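Local coordinates for nucleoprotein (Rift valley fever virus, PDB 3OV9), which encapsidates the viral genomic RNA, shielding it from nucleases, and assembles into ring-shaped hexamers that form the nucleocapsid, the template for transcription and replication, at residues Phe28-Phe33 with Phe196-Asn201; Thr131-Asp134 with Ala139-Arg142; Leu62-Gly65 with Arg70-Met73; Pro155-Asp160 with Lys213-Leu218. One frame throughout, in Å; residues are numbered along the deposited sequence.

Contact 1 of 4, residues Phe28-Phe33 with Phe196-Asn201; sequences FAYQGF and FTQPMN. With NO2 (nitrite ion), chain D.
Tyr30, which by similarity belongs to the RNA-binding site together with Phe33, reaches from the loop between helix 18-28 and helix 35-46, within the region essential for oligomerization, and lays its ring against Gln198 and Pro199 of helix 189-204. The amide of Gln198 is stacked on one face of the phenol, the two planes only 12° apart, with CD 3.4 Å from Tyr30 CD1. The aliphatic part of the same side chain adds a CH-pi contact: Gln198 CG lies 3.7 Å from the ring centroid of Tyr30, almost straight above it. A glutamine suits this exposed place because its flat amide can cover an aromatic face while remaining polar toward solvent. With CG anti to the backbone N (chi1 -179°), Tyr30 extends its ring from the loop to the helix; farther along, its CE2 comes 4.0 Å from Pro199 CA. The phenol oxygen is held by Lys74 of a neighbouring subunit, so one tyrosine touches both helix 189-204 of its own chain and the next protomer. Just beyond, Gly32 N donates to O2 of a nitrite ion at 2.8 Å, and Phe33 N adds a weak bond to the same oxygen. The Phe33 ring packs on helix 104-110, so the loop bridges that helix and helix 189-204, which itself rests on helix 159-180 through Phe196 and Met200.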
loop_
_atom_site.group_PDB
_atom_site.type_symbol
_atom_site.label_atom_id
_atom_site.label_comp_id
_atom_site.label_asym_id
_atom_site.label_seq_id
_atom_site.Cartn_x
_atom_site.Cartn_y
_atom_site.Cartn_z
ATOM N N PHE A 28 10.214 -9.037 -37.924
ATOM C CA PHE A 28 9.316 -8.743 -36.810
ATOM C C PHE A 28 10.017 -8.482 -35.477
ATOM O O PHE A 28 9.353 -8.244 -34.465
ATOM C CB PHE A 28 8.309 -9.890 -36.622
ATOM C CG PHE A 28 7.469 -10.186 -37.838
ATOM C CD1 PHE A 28 6.920 -9.161 -38.607
ATOM C CD2 PHE A 28 7.186 -11.505 -38.183
ATOM C CE1 PHE A 28 6.133 -9.448 -39.723
ATOM C CE2 PHE A 28 6.402 -11.801 -39.296
ATOM C CZ PHE A 28 5.873 -10.776 -40.067
ATOM N N ALA A 29 11.349 -8.517 -35.476
ATOM C CA ALA A 29 12.132 -8.391 -34.243
ATOM C C ALA A 29 11.987 -7.026 -33.570
ATOM O O ALA A 29 11.636 -6.034 -34.211
ATOM C CB ALA A 29 13.604 -8.699 -34.515
ATOM N N TYR A 30 12.245 -6.999 -32.265
ATOM C CA TYR A 30 12.274 -5.757 -31.497
ATOM C C TYR A 30 13.226 -4.763 -32.156
ATOM O O TYR A 30 14.355 -5.121 -32.493
ATOM C CB TYR A 30 12.734 -6.050 -30.068
ATOM C CG TYR A 30 12.798 -4.851 -29.138
ATOM C CD1 TYR A 30 11.747 -4.567 -28.270
ATOM C CD2 TYR A 30 13.916 -4.016 -29.119
ATOM C CE1 TYR A 30 11.804 -3.474 -27.402
ATOM C CE2 TYR A 30 13.982 -2.917 -28.261
ATOM C CZ TYR A 30 12.924 -2.656 -27.408
ATOM O OH TYR A 30 12.989 -1.572 -26.559
ATOM N N GLN A 31 12.752 -3.533 -32.348
ATOM C CA GLN A 31 13.602 -2.416 -32.772
ATOM C C GLN A 31 13.470 -1.278 -31.768
ATOM O O GLN A 31 12.366 -0.782 -31.531
ATOM C CB GLN A 31 13.237 -1.924 -34.180
ATOM C CG GLN A 31 14.146 -0.795 -34.689
ATOM C CD GLN A 31 13.759 -0.260 -36.054
ATOM O OE1 GLN A 31 12.809 0.517 -36.189
ATOM N NE2 GLN A 31 14.511 -0.654 -37.075
ATOM N N GLY A 32 14.598 -0.873 -31.186
ATOM C CA GLY A 32 14.634 0.224 -30.215
ATOM C C GLY A 32 14.576 1.603 -30.853
ATOM O O GLY A 32 13.962 2.524 -30.307
ATOM N N PHE A 33 15.220 1.745 -32.010
ATOM C CA PHE A 33 15.237 3.001 -32.757
ATOM C C PHE A 33 15.574 2.730 -34.223
ATOM O O PHE A 33 16.115 1.675 -34.562
ATOM C CB PHE A 33 16.248 3.993 -32.152
ATOM C CG PHE A 33 17.676 3.696 -32.515
ATOM C CD1 PHE A 33 18.362 4.509 -33.411
ATOM C CD2 PHE A 33 18.331 2.591 -31.980
ATOM C CE1 PHE A 33 19.676 4.229 -33.762
ATOM C CE2 PHE A 33 19.648 2.300 -32.331
ATOM C CZ PHE A 33 20.319 3.122 -33.222
ATOM N N PHE A 196 17.980 -4.208 -19.882
ATOM C CA PHE A 196 18.886 -3.676 -20.902
ATOM C C PHE A 196 19.253 -4.610 -22.061
ATOM O O PHE A 196 19.748 -4.139 -23.084
ATOM C CB PHE A 196 20.145 -3.038 -20.277
ATOM C CG PHE A 196 21.070 -4.009 -19.576
ATOM C CD1 PHE A 196 21.736 -5.012 -20.281
ATOM C CD2 PHE A 196 21.322 -3.877 -18.212
ATOM C CE1 PHE A 196 22.608 -5.889 -19.634
ATOM C CE2 PHE A 196 22.196 -4.747 -17.554
ATOM C CZ PHE A 196 22.840 -5.755 -18.268
ATOM N N THR A 197 19.002 -5.910 -21.916
ATOM C CA THR A 197 19.427 -6.887 -22.932
ATOM C C THR A 197 18.653 -6.806 -24.254
ATOM O O THR A 197 19.225 -7.048 -25.319
ATOM C CB THR A 197 19.402 -8.344 -22.407
ATOM O OG1 THR A 197 18.135 -8.616 -21.799
ATOM C CG2 THR A 197 20.520 -8.578 -21.394
ATOM N N GLN A 198 17.367 -6.466 -24.186
ATOM C CA GLN A 198 16.538 -6.362 -25.393
ATOM C C GLN A 198 16.997 -5.242 -26.352
ATOM O O GLN A 198 17.230 -5.517 -27.531
ATOM C CB GLN A 198 15.045 -6.257 -25.051
ATOM C CG GLN A 198 14.115 -6.552 -26.225
ATOM C CD GLN A 198 12.656 -6.700 -25.817
ATOM O OE1 GLN A 198 11.925 -7.513 -26.384
ATOM N NE2 GLN A 198 12.224 -5.907 -24.841
ATOM N N PRO A 199 17.145 -3.992 -25.853
ATOM C CA PRO A 199 17.695 -2.952 -26.737
ATOM C C PRO A 199 19.162 -3.182 -27.125
ATOM O O PRO A 199 19.570 -2.778 -28.219
ATOM C CB PRO A 199 17.544 -1.661 -25.916
ATOM C CG PRO A 199 17.386 -2.104 -24.512
ATOM C CD PRO A 199 16.685 -3.423 -24.571
ATOM N N MET A 200 19.933 -3.825 -26.247
ATOM C CA MET A 200 21.327 -4.179 -26.542
ATOM C C MET A 200 21.393 -5.109 -27.754
ATOM O O MET A 200 22.054 -4.794 -28.743
ATOM C CB MET A 200 22.011 -4.825 -25.325
ATOM C CG MET A 200 23.501 -5.158 -25.526
ATOM S SD MET A 200 24.270 -6.103 -24.183
ATOM C CE MET A 200 23.448 -7.690 -24.355
ATOM N N ASN A 201 20.680 -6.232 -27.682
ATOM C CA ASN A 201 20.691 -7.219 -28.764
ATOM C C ASN A 201 20.116 -6.693 -30.079
ATOM O O ASN A 201 20.595 -7.058 -31.153
ATOM C CB ASN A 201 19.984 -8.507 -28.337
ATOM C CG ASN A 201 20.783 -9.306 -27.313
ATOM O OD1 ASN A 201 22.019 -9.329 -27.340
ATOM N ND2 ASN A 201 20.076 -9.974 -26.411
HETATM N N NO2 D . 18.534 -0.937 -32.747
HETATM O O1 NO2 D . 18.362 -1.064 -34.179
HETATM O O2 NO2 D . 17.229 -0.886 -32.122
#

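Contact 2 of 4, residues Thr131-Asp134 with Ala139-Arg142; sequences TTMD and AYPR
Asp134 and Arg142 form a two-pronged, end-on salt bridge between helix 130-136 and the loop that follows it, in an all-helical fold. Arg142 NH1 reaches Asp134 OD1 at 2.8 Å and NH2 reaches OD2 at 2.9 Å, both bonds being nearly straight. The carboxylate lies near the guanidinium plane but is turned 34° from it, so NH2 approaches OD2 from above the carboxylate plane. OD1 takes a second bond, from the backbone Tyr140 N at 3.0 Å, and NH1 in turn donates to Tyr140 O in the carbonyl plane. The backbone of Tyr140 and the guanidinium are thereby fixed together. An aspartate is well suited here: its short side chain lets OD1 receive a main-chain and a side-chain donor at once while OD2 takes the other guanidinium nitrogen. The bend in the arginine chain at chi2 (58°) brings its end back toward the helix.

Beside this polar cluster, Met133 and Tyr140 run alongside each other, with their CB atoms 3.8 Å apart. Both continue inward against helix 159-180, where Tyr140 OH bonds to Ala168 O, and the flexible thioether of Met133 folds over the ring in a Met-aromatic contact. Its methyl CE makes a CH-pi contact over the centre of the Tyr140 ring, 3.7 Å from the centroid, while Pro141 CD covers the opposite face.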
loop_
_atom_site.group_PDB
_atom_site.type_symbol
_atom_site.label_atom_id
_atom_site.label_comp_id
_atom_site.label_asym_id
_atom_site.label_seq_id
_atom_site.Cartn_x
_atom_site.Cartn_y
_atom_site.Cartn_z
ATOM N N THR A 131 36.373 6.212 -13.591
ATOM C CA THR A 131 37.025 5.902 -12.313
ATOM C C THR A 131 36.243 4.862 -11.505
ATOM O O THR A 131 36.831 3.929 -10.951
ATOM C CB THR A 131 37.254 7.183 -11.469
ATOM O OG1 THR A 131 37.995 8.134 -12.240
ATOM C CG2 THR A 131 38.033 6.872 -10.192
ATOM N N THR A 132 34.922 5.025 -11.445
ATOM C CA THR A 132 34.045 4.060 -10.783
ATOM C C THR A 132 34.134 2.688 -11.466
ATOM O O THR A 132 34.256 1.661 -10.797
ATOM C CB THR A 132 32.581 4.566 -10.732
ATOM O OG1 THR A 132 32.516 5.753 -9.931
ATOM C CG2 THR A 132 31.650 3.519 -10.135
ATOM N N MET A 133 34.091 2.685 -12.797
ATOM C CA MET A 133 34.219 1.447 -13.566
ATOM C C MET A 133 35.553 0.737 -13.320
ATOM O O MET A 133 35.600 -0.495 -13.272
ATOM C CB MET A 133 34.020 1.708 -15.063
ATOM C CG MET A 133 32.596 2.097 -15.463
ATOM S SD MET A 133 31.289 0.952 -14.961
ATOM C CE MET A 133 31.870 -0.608 -15.639
ATOM N N ASP A 134 36.622 1.517 -13.154
ATOM C CA ASP A 134 37.966 0.981 -12.893
ATOM C C ASP A 134 38.079 0.197 -11.583
ATOM O O ASP A 134 38.921 -0.695 -11.459
ATOM C CB ASP A 134 39.011 2.100 -12.918
ATOM C CG ASP A 134 39.298 2.606 -14.320
ATOM O OD1 ASP A 134 38.957 1.908 -15.301
ATOM O OD2 ASP A 134 39.877 3.705 -14.439
ATOM N N ALA A 139 41.199 -0.624 -15.780
ATOM C CA ALA A 139 41.269 -0.010 -17.114
ATOM C C ALA A 139 40.053 -0.336 -17.986
ATOM O O ALA A 139 40.196 -0.749 -19.144
ATOM C CB ALA A 139 42.575 -0.393 -17.825
ATOM N N TYR A 140 38.861 -0.149 -17.424
ATOM C CA TYR A 140 37.626 -0.439 -18.149
ATOM C C TYR A 140 37.554 0.367 -19.448
ATOM O O TYR A 140 37.822 1.563 -19.442
ATOM C CB TYR A 140 36.383 -0.177 -17.285
ATOM C CG TYR A 140 35.121 -0.630 -17.984
ATOM C CD1 TYR A 140 34.705 -1.957 -17.909
ATOM C CD2 TYR A 140 34.372 0.258 -18.761
ATOM C CE1 TYR A 140 33.566 -2.391 -18.574
ATOM C CE2 TYR A 140 33.230 -0.165 -19.432
ATOM C CZ TYR A 140 32.834 -1.493 -19.335
ATOM O OH TYR A 140 31.706 -1.923 -19.991
ATOM N N PRO A 141 37.199 -0.292 -20.571
ATOM C CA PRO A 141 37.148 0.401 -21.858
ATOM C C PRO A 141 36.093 1.505 -21.916
ATOM O O PRO A 141 34.891 1.233 -21.836
ATOM C CB PRO A 141 36.801 -0.722 -22.846
ATOM C CG PRO A 141 37.226 -1.967 -22.173
ATOM C CD PRO A 141 36.941 -1.734 -20.723
ATOM N N ARG A 142 36.557 2.742 -22.065
ATOM C CA ARG A 142 35.675 3.906 -22.118
ATOM C C ARG A 142 34.702 3.865 -23.296
ATOM O O ARG A 142 33.570 4.314 -23.176
ATOM C CB ARG A 142 36.486 5.209 -22.121
ATOM C CG ARG A 142 36.740 5.815 -20.732
ATOM C CD ARG A 142 37.462 4.854 -19.804
ATOM N NE ARG A 142 37.950 5.499 -18.584
ATOM C CZ ARG A 142 38.366 4.840 -17.506
ATOM N NH1 ARG A 142 38.344 3.514 -17.478
ATOM N NH2 ARG A 142 38.797 5.509 -16.443
#

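Contact 3 of 4, residues Leu62-Gly65 with Arg70-Met73; sequences LTRG and RMMM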
loop_
_atom_site.group_PDB
_atom_site.type_symbol
_atom_site.label_atom_id
_atom_site.label_comp_id
_atom_site.label_asym_id
_atom_site.label_seq_id
_atom_site.Cartn_x
_atom_site.Cartn_y
_atom_site.Cartn_z
ATOM N N LEU A 62 24.910 12.522 -23.152
ATOM C CA LEU A 62 25.852 11.765 -22.336
ATOM C C LEU A 62 26.101 12.379 -20.963
ATOM O O LEU A 62 26.441 11.668 -20.017
ATOM C CB LEU A 62 27.173 11.569 -23.097
ATOM C CG LEU A 62 27.291 10.372 -24.058
ATOM C CD1 LEU A 62 26.056 10.168 -24.937
ATOM C CD2 LEU A 62 28.541 10.503 -24.925
ATOM N N THR A 63 25.917 13.692 -20.851
ATOM C CA THR A 63 26.227 14.391 -19.602
ATOM C C THR A 63 24.995 14.869 -18.827
ATOM O O THR A 63 25.076 15.080 -17.613
ATOM C CB THR A 63 27.225 15.562 -19.816
ATOM O OG1 THR A 63 26.614 16.595 -20.595
ATOM C CG2 THR A 63 28.506 15.076 -20.511
ATOM N N ARG A 64 23.863 15.030 -19.513
ATOM C CA ARG A 64 22.629 15.486 -18.856
ATOM C C ARG A 64 21.460 14.508 -18.969
ATOM O O ARG A 64 20.562 14.512 -18.128
ATOM C CB ARG A 64 22.207 16.871 -19.366
ATOM C CG ARG A 64 23.176 18.013 -19.049
ATOM C CD ARG A 64 23.475 18.169 -17.547
ATOM N NE ARG A 64 22.276 18.346 -16.719
ATOM C CZ ARG A 64 21.723 19.522 -16.415
ATOM N NH1 ARG A 64 22.237 20.655 -16.874
ATOM N NH2 ARG A 64 20.642 19.564 -15.645
ATOM N N GLY A 65 21.464 13.677 -20.008
ATOM C CA GLY A 65 20.425 12.667 -20.172
ATOM C C GLY A 65 19.499 12.893 -21.352
ATOM O O GLY A 65 19.858 13.562 -22.325
ATOM N N ARG A 70 13.548 18.960 -18.789
ATOM C CA ARG A 70 13.960 18.799 -17.393
ATOM C C ARG A 70 15.348 19.390 -17.133
ATOM O O ARG A 70 15.545 20.104 -16.148
ATOM C CB ARG A 70 13.922 17.320 -16.978
ATOM C CG ARG A 70 14.306 17.064 -15.519
ATOM C CD ARG A 70 14.594 15.593 -15.251
ATOM N NE ARG A 70 13.422 14.869 -14.760
ATOM C CZ ARG A 70 13.399 13.564 -14.494
ATOM N NH1 ARG A 70 14.483 12.818 -14.676
ATOM N NH2 ARG A 70 12.285 12.999 -14.049
ATOM N N MET A 71 16.301 19.098 -18.018
ATOM C CA MET A 71 17.679 19.577 -17.854
ATOM C C MET A 71 17.779 21.104 -17.915
ATOM O O MET A 71 18.641 21.699 -17.265
ATOM C CB MET A 71 18.633 18.915 -18.866
ATOM C CG MET A 71 18.392 19.282 -20.329
ATOM S SD MET A 71 19.477 18.413 -21.490
ATOM C CE MET A 71 18.924 16.723 -21.285
ATOM N N MET A 72 16.876 21.723 -18.677
ATOM C CA MET A 72 16.811 23.180 -18.820
ATOM C C MET A 72 16.499 23.898 -17.508
ATOM O O MET A 72 16.847 25.068 -17.341
ATOM C CB MET A 72 15.764 23.567 -19.865
ATOM C CG MET A 72 16.276 23.581 -21.296
ATOM S SD MET A 72 14.939 23.746 -22.500
ATOM C CE MET A 72 14.421 25.442 -22.253
ATOM N N MET A 73 15.848 23.191 -16.586
ATOM C CA MET A 73 15.452 23.755 -15.291
ATOM C C MET A 73 16.640 23.944 -14.344
ATOM O O MET A 73 16.528 24.650 -13.339
ATOM C CB MET A 73 14.380 22.888 -14.621
ATOM C CG MET A 73 13.203 22.520 -15.521
ATOM S SD MET A 73 11.852 21.686 -14.661
ATOM C CE MET A 73 12.672 20.279 -13.915
#
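Arg64 lays one face of its guanidinium over Met71 CB, which stands 3.8 Å above the plane and toward its rim. The same two side chains meet again nearer the backbone, where Arg64 CB lies 3.8 Å from Met71 SD. Two bends in the arginine chain, at chi2 (-56°) and chi3 (-56°), fold it so that base and tip both rest on the methionine, and NH2 comes 3.3 Å from Met71 O. A long, unbranched thioether suits this buried place: it can lie against Arg64 CB and still carry its methyl CE to within 3.5 Å of Gly65 O. The contact closes the short turn between helix 50-63 and helix 68-71, inside the N-terminal region essential for oligomerization. Gly65 has a positive phi (112°) and a backbone conformation that a side chain would obstruct, so glycine fits the turn as the chain leaves the helix. Arg64 NH1 bonds to Lys74 O of its own chain and to Phe28 O of a neighbouring subunit, so the guanidinium that covers Met71 also spans the subunit interface. On its own chain, Met71 packs further against Leu104 of helix 104-110.

Contact 4 of 4, residues Pro155-Asp160 with Lys213-Leu218; sequences PSLPGD and KRREFL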
loop_
_atom_site.group_PDB
_atom_site.type_symbol
_atom_site.label_atom_id
_atom_site.label_comp_id
_atom_site.label_asym_id
_atom_site.label_seq_id
_atom_site.Cartn_x
_atom_site.Cartn_y
_atom_site.Cartn_z
ATOM N N PRO A 155 28.131 -8.983 -34.890
ATOM C CA PRO A 155 27.547 -10.257 -34.446
ATOM C C PRO A 155 28.134 -11.488 -35.143
ATOM O O PRO A 155 27.794 -12.618 -34.779
ATOM C CB PRO A 155 26.063 -10.103 -34.796
ATOM C CG PRO A 155 26.049 -9.166 -35.946
ATOM C CD PRO A 155 27.179 -8.201 -35.701
ATOM N N SER A 156 29.001 -11.267 -36.129
ATOM C CA SER A 156 29.664 -12.359 -36.843
ATOM C C SER A 156 31.013 -12.747 -36.222
ATOM O O SER A 156 31.681 -13.665 -36.702
ATOM C CB SER A 156 29.827 -12.021 -38.332
ATOM O OG SER A 156 30.882 -11.103 -38.551
ATOM N N LEU A 157 31.408 -12.045 -35.158
ATOM C CA LEU A 157 32.586 -12.424 -34.374
ATOM C C LEU A 157 32.437 -13.845 -33.821
ATOM O O LEU A 157 31.315 -14.271 -33.523
ATOM C CB LEU A 157 32.801 -11.441 -33.217
ATOM C CG LEU A 157 33.498 -10.112 -33.522
ATOM C CD1 LEU A 157 33.274 -9.125 -32.386
ATOM C CD2 LEU A 157 34.985 -10.307 -33.776
ATOM N N PRO A 158 33.560 -14.584 -33.685
ATOM C CA PRO A 158 33.509 -15.916 -33.076
ATOM C C PRO A 158 32.799 -15.894 -31.726
ATOM O O PRO A 158 32.951 -14.934 -30.962
ATOM C CB PRO A 158 34.985 -16.277 -32.904
ATOM C CG PRO A 158 35.660 -15.558 -34.005
ATOM C CD PRO A 158 34.925 -14.250 -34.136
ATOM N N GLY A 159 32.033 -16.947 -31.451
ATOM C CA GLY A 159 31.116 -17.006 -30.310
ATOM C C GLY A 159 31.729 -16.494 -29.006
ATOM O O GLY A 159 31.133 -15.658 -28.325
ATOM N N ASP A 160 32.918 -16.998 -28.675
ATOM C CA ASP A 160 33.616 -16.640 -27.437
ATOM C C ASP A 160 34.023 -15.168 -27.395
ATOM O O ASP A 160 33.946 -14.530 -26.343
ATOM C CB ASP A 160 34.855 -17.522 -27.240
ATOM C CG ASP A 160 34.509 -18.980 -26.997
ATOM O OD1 ASP A 160 33.419 -19.270 -26.455
ATOM O OD2 ASP A 160 35.344 -19.845 -27.343
ATOM N N LYS A 213 32.345 -3.076 -41.159
ATOM C CA LYS A 213 32.594 -1.719 -40.658
ATOM C C LYS A 213 32.496 -1.664 -39.131
ATOM O O LYS A 213 33.250 -0.930 -38.486
ATOM C CB LYS A 213 31.641 -0.698 -41.289
ATOM C CG LYS A 213 31.957 -0.324 -42.739
ATOM C CD LYS A 213 31.010 0.763 -43.267
ATOM C CE LYS A 213 29.610 0.223 -43.580
ATOM N NZ LYS A 213 28.720 1.268 -44.159
ATOM N N ARG A 214 31.572 -2.439 -38.563
ATOM C CA ARG A 214 31.455 -2.553 -37.105
ATOM C C ARG A 214 32.742 -3.107 -36.499
ATOM O O ARG A 214 33.280 -2.535 -35.546
ATOM C CB ARG A 214 30.258 -3.422 -36.707
ATOM C CG ARG A 214 28.911 -2.728 -36.790
ATOM C CD ARG A 214 27.789 -3.744 -36.701
ATOM N NE ARG A 214 26.469 -3.132 -36.802
ATOM C CZ ARG A 214 25.539 -3.175 -35.849
ATOM N NH1 ARG A 214 25.773 -3.805 -34.704
ATOM N NH2 ARG A 214 24.368 -2.587 -36.047
ATOM N N ARG A 215 33.251 -4.207 -37.058
ATOM C CA ARG A 215 34.505 -4.782 -36.567
ATOM C C ARG A 215 35.681 -3.818 -36.736
ATOM O O ARG A 215 36.589 -3.796 -35.896
ATOM C CB ARG A 215 34.812 -6.134 -37.218
ATOM C CG ARG A 215 35.771 -6.983 -36.376
ATOM C CD ARG A 215 36.137 -8.295 -37.044
ATOM N NE ARG A 215 34.999 -9.204 -37.133
ATOM C CZ ARG A 215 35.094 -10.504 -37.404
ATOM N NH1 ARG A 215 36.282 -11.064 -37.605
ATOM N NH2 ARG A 215 33.999 -11.246 -37.463
ATOM N N GLU A 216 35.655 -3.030 -37.814
ATOM C CA GLU A 216 36.681 -2.018 -38.054
ATOM C C GLU A 216 36.702 -0.972 -36.942
ATOM O O GLU A 216 37.775 -0.532 -36.520
ATOM C CB GLU A 216 36.490 -1.343 -39.414
ATOM C CG GLU A 216 37.103 -2.102 -40.578
ATOM C CD GLU A 216 37.296 -1.227 -41.801
ATOM O OE1 GLU A 216 36.847 -0.062 -41.777
ATOM O OE2 GLU A 216 37.901 -1.703 -42.784
ATOM N N PHE A 217 35.520 -0.584 -36.466
ATOM C CA PHE A 217 35.421 0.353 -35.346
ATOM C C PHE A 217 35.967 -0.284 -34.073
ATOM O O PHE A 217 36.737 0.344 -33.346
ATOM C CB PHE A 217 33.979 0.824 -35.130
ATOM C CG PHE A 217 33.531 1.902 -36.083
ATOM C CD1 PHE A 217 34.202 3.121 -36.151
ATOM C CD2 PHE A 217 32.415 1.709 -36.891
ATOM C CE1 PHE A 217 33.779 4.123 -37.022
ATOM C CE2 PHE A 217 31.984 2.703 -37.765
ATOM C CZ PHE A 217 32.669 3.914 -37.831
ATOM N N LEU A 218 35.580 -1.536 -33.820
ATOM C CA LEU A 218 36.068 -2.280 -32.651
ATOM C C LEU A 218 37.592 -2.367 -32.631
ATOM O O LEU A 218 38.216 -2.234 -31.576
ATOM C CB LEU A 218 35.454 -3.684 -32.584
ATOM C CG LEU A 218 33.953 -3.823 -32.298
ATOM C CD1 LEU A 218 33.561 -5.289 -32.229
ATOM C CD2 LEU A 218 33.556 -3.103 -31.003
#
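The loop entering helix 159-180 passes beside helix 211-220, the backbones closest between Leu157 and Arg215, whose CA atoms are 8.2 Å apart. Residues 213-218 are regular helix, with Leu218 N bonded to Arg214 O, whereas 155-157 are irregular and Pro158 occupies the N-cap position before helix 159-180. Side chains bridge the gap. Leu157 CD2 lies over one face of the Arg215 guanidinium, 3.5 Å above its plane and toward the rim, with Arg215 NE as its nearest atom. A branched leucine is apt because its two methyls serve different partners: CD2 covers the arginine, and CD1 meets Leu218 CD1 at 3.8 Å. Leu218 lies one turn beyond Arg214 and packs against Phe149 and Val224, so the leucine pair extends the apolar core at this end.

Arg215 leaves its helix with CG turned opposite the backbone N (chi1 -158°), then bends at chi3, which sets its flat end under Leu157 with an edge toward Ser156. Arg215 NH2 makes a weak bond to Ser156 OG, 3.3 Å long and with an angle of 131° at the hydrogen. Asp154 is the stronger partner of both: its OD2 forms a salt bridge with Arg215 NE, and its OD1 a hydrogen bond with Ser156 OG. The second-shell carboxylate thus positions serine and arginine together, its negative charge complementing the guanidinium beneath the leucine methyl. Away from the probable RNA-binding residues, this is loop-on-helix packing in an orthogonal helical bundle, apolar between the leucines and polar where Arg215 meets Ser156 and Asp154.

From the N terminus, the chain first passes 28-33, whose partner 196-201 lies far ahead, so contact 1 closes a long loop of mostly helical residues. Contact 3 then closes a tight turn between helices 50-63 and 68-71, and contact 2 does likewise after helix 130-136; both are nested inside the loop of contact 1 and follow in series. Contact 4 opens at 155-160, before contact 1 has closed, and ends at 213-218, so these two cross. Together they tie the N-terminal linker to helix 189-204 and the start of helix 159-180 to helix 211-220. Contacts 3 and 4, their centres about 33 Å apart, lie on opposite sides of the chain's centre, and both segment pairs touch the same neighbouring subunit.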